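Local coordinates for protein copper chaperone PCu(A)C (Methylosinus trichosporium OB3b, PDB 6P1F) that probably acts as a copper chaperone, its PCu(A)C domain binding copper through a histidine brace and offering a separate site that can take zinc, at residues P13-P18 with A25-L30. Residues are numbered along the deposited sequence; the frame is centred on the assembly and turned at random.
Sequences PWLRAP and AQLYML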
loop_
_atom_site.group_PDB
_atom_site.type_symbol
_atom_site.label_atom_id
_atom_site.label_comp_id
_atom_site.label_asym_id
_atom_site.label_seq_id
_atom_site.Cartn_x
_atom_site.Cartn_y
_atom_site.Cartn_z
ATOM N N PRO A 13 1.104 2.279 7.271
ATOM C CA PRO A 13 1.082 1.130 6.351
ATOM C C PRO A 13 1.382 -0.171 7.073
ATOM O O PRO A 13 2.311 -0.270 7.900
ATOM C CB PRO A 13 2.175 1.468 5.336
ATOM C CG PRO A 13 3.144 2.408 6.112
ATOM C CD PRO A 13 2.230 3.199 6.993
ATOM N N TRP A 14 0.589 -1.196 6.773
ATOM C CA TRP A 14 0.857 -2.496 7.360
ATOM C C TRP A 14 0.374 -3.567 6.404
ATOM O O TRP A 14 -0.431 -3.280 5.526
ATOM C CB TRP A 14 0.156 -2.658 8.726
ATOM C CG TRP A 14 -1.357 -2.611 8.705
ATOM C CD1 TRP A 14 -2.149 -1.499 8.650
ATOM C CD2 TRP A 14 -2.247 -3.739 8.736
ATOM N NE1 TRP A 14 -3.491 -1.870 8.628
ATOM C CE2 TRP A 14 -3.565 -3.234 8.713
ATOM C CE3 TRP A 14 -2.046 -5.130 8.800
ATOM C CZ2 TRP A 14 -4.697 -4.081 8.764
ATOM C CZ3 TRP A 14 -3.173 -5.968 8.844
ATOM C CH2 TRP A 14 -4.468 -5.435 8.814
ATOM N N LEU A 15 0.854 -4.785 6.595
ATOM C CA LEU A 15 0.411 -5.893 5.730
ATOM C C LEU A 15 0.205 -7.142 6.545
ATOM O O LEU A 15 0.782 -7.317 7.625
ATOM C CB LEU A 15 1.427 -6.142 4.616
ATOM C CG LEU A 15 2.865 -6.536 4.981
ATOM C CD1 LEU A 15 3.070 -8.062 5.052
ATOM C CD2 LEU A 15 3.837 -5.939 3.948
ATOM N N ARG A 16 -0.654 -8.011 6.035
ATOM C CA ARG A 16 -0.787 -9.360 6.559
ATOM C C ARG A 16 0.302 -10.237 6.017
ATOM O O ARG A 16 0.461 -10.355 4.791
ATOM C CB ARG A 16 -2.142 -9.931 6.165
ATOM C CG ARG A 16 -3.282 -9.357 6.919
ATOM C CD ARG A 16 -4.570 -9.879 6.339
ATOM N NE ARG A 16 -5.705 -9.691 7.235
ATOM C CZ ARG A 16 -6.956 -10.003 6.917
ATOM N NH1 ARG A 16 -7.218 -10.507 5.713
ATOM N NH2 ARG A 16 -7.943 -9.804 7.781
ATOM N N ALA A 17 1.060 -10.884 6.900
ATOM C CA ALA A 17 2.122 -11.746 6.417
ATOM C C ALA A 17 1.485 -12.840 5.559
ATOM O O ALA A 17 0.382 -13.276 5.859
ATOM C CB ALA A 17 2.895 -12.339 7.564
ATOM N N PRO A 18 2.160 -13.257 4.479
ATOM C CA PRO A 18 1.570 -14.357 3.701
ATOM C C PRO A 18 1.466 -15.643 4.529
ATOM O O PRO A 18 2.323 -15.950 5.374
ATOM C CB PRO A 18 2.526 -14.527 2.511
ATOM C CG PRO A 18 3.798 -13.844 2.920
ATOM C CD PRO A 18 3.440 -12.790 3.930
ATOM N N ALA A 25 -0.137 -11.389 -0.547
ATOM C CA ALA A 25 -0.533 -10.872 0.767
ATOM C C ALA A 25 -1.197 -9.528 0.575
ATOM O O ALA A 25 -1.016 -8.894 -0.467
ATOM C CB ALA A 25 0.694 -10.750 1.686
ATOM N N GLN A 26 -1.968 -9.086 1.560
ATOM C CA GLN A 26 -2.661 -7.807 1.432
ATOM C C GLN A 26 -1.976 -6.765 2.275
ATOM O O GLN A 26 -1.557 -7.039 3.381
ATOM C CB GLN A 26 -4.113 -7.935 1.827
ATOM C CG GLN A 26 -4.872 -8.837 0.872
ATOM C CD GLN A 26 -6.373 -8.685 0.962
ATOM O OE1 GLN A 26 -6.913 -8.003 1.850
ATOM N NE2 GLN A 26 -7.074 -9.324 0.018
ATOM N N LEU A 27 -1.859 -5.572 1.702
ATOM C CA LEU A 27 -1.263 -4.423 2.356
ATOM C C LEU A 27 -2.334 -3.336 2.505
ATOM O O LEU A 27 -3.186 -3.175 1.654
ATOM C CB LEU A 27 -0.075 -3.910 1.550
ATOM C CG LEU A 27 0.608 -2.639 2.072
ATOM C CD1 LEU A 27 2.138 -2.696 1.916
ATOM C CD2 LEU A 27 0.008 -1.437 1.404
ATOM N N TYR A 28 -2.288 -2.597 3.619
ATOM C CA TYR A 28 -3.266 -1.577 3.893
ATOM C C TYR A 28 -2.592 -0.301 4.346
ATOM O O TYR A 28 -1.725 -0.350 5.196
ATOM C CB TYR A 28 -4.229 -2.040 4.988
ATOM C CG TYR A 28 -4.722 -3.450 4.804
ATOM C CD1 TYR A 28 -5.809 -3.723 3.973
ATOM C CD2 TYR A 28 -4.084 -4.500 5.442
ATOM C CE1 TYR A 28 -6.258 -5.029 3.823
ATOM C CE2 TYR A 28 -4.527 -5.792 5.308
ATOM C CZ TYR A 28 -5.626 -6.045 4.490
ATOM O OH TYR A 28 -6.109 -7.322 4.316
ATOM N N MET A 29 -2.939 0.822 3.745
ATOM C CA MET A 29 -2.379 2.091 4.183
ATOM C C MET A 29 -3.377 3.186 3.904
ATOM O O MET A 29 -4.132 3.111 2.940
ATOM C CB MET A 29 -1.067 2.394 3.454
ATOM C CG MET A 29 -1.207 2.390 1.921
ATOM S SD MET A 29 0.446 2.515 1.141
ATOM C CE MET A 29 0.011 2.282 -0.600
ATOM N N LEU A 30 -3.364 4.219 4.733
ATOM C CA LEU A 30 -4.182 5.394 4.479
ATOM C C LEU A 30 -3.379 6.337 3.618
ATOM O O LEU A 30 -2.280 6.738 4.018
ATOM C CB LEU A 30 -4.561 6.040 5.825
ATOM C CG LEU A 30 -5.152 7.452 5.810
ATOM C CD1 LEU A 30 -6.363 7.541 4.909
ATOM C CD2 LEU A 30 -5.549 7.760 7.249
#
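The indole of Trp14 presents one face to Tyr28, whose CD2 lies above it, offset toward the rim, 3.4 Å from Trp14 CZ2. The two ring planes are inclined by 38°, so the pair is oblique, and Tyr28 CB adds a CH-pi contact over the five-membered ring. Trp14 CG stands between its backbone N and carbonyl carbon (chi1 63°), which swings the broad indole back across the neighbouring strand. An alanine here would probably leave Tyr28 CB and CD2 without the indole they rest against, open a gap beside them, and leave the phenol ring freer to turn. Beneath the rings Trp14 and Tyr28 form an antiparallel hydrogen-bonded pair: Tyr28 N reaches Trp14 O at 2.7 Å, and Trp14 N returns a bond to Tyr28 O. Arg16 N, bonded to Gln26 O at 3.0 Å, continues the pairing. Arg16 suits its place because its long aliphatic part passes the edge of Tyr28, with Arg16 CD 3.6 Å from Tyr28 OH, while NE bonds to Ala122 O. Tyr28 OH donates to Gln26 OE1 at 2.7 Å, tying tyrosine to a glutamine whose side chain neighbours His83 and Glu85, both zinc ligands when that metal is bound. On the other face Leu15 and Leu27, a non-hydrogen-bonded pair, meet CB to CB at 4.1 Å, branched apolar chains suited to the interior, where Ala99 and Met101 of strand 98-105 pack on them. The contact is part of the beta hairpin of strands 8-16 and 24-33, flanked in the sheet by strand 109-118, parallel to the first, and strand 73-89, antiparallel to the second.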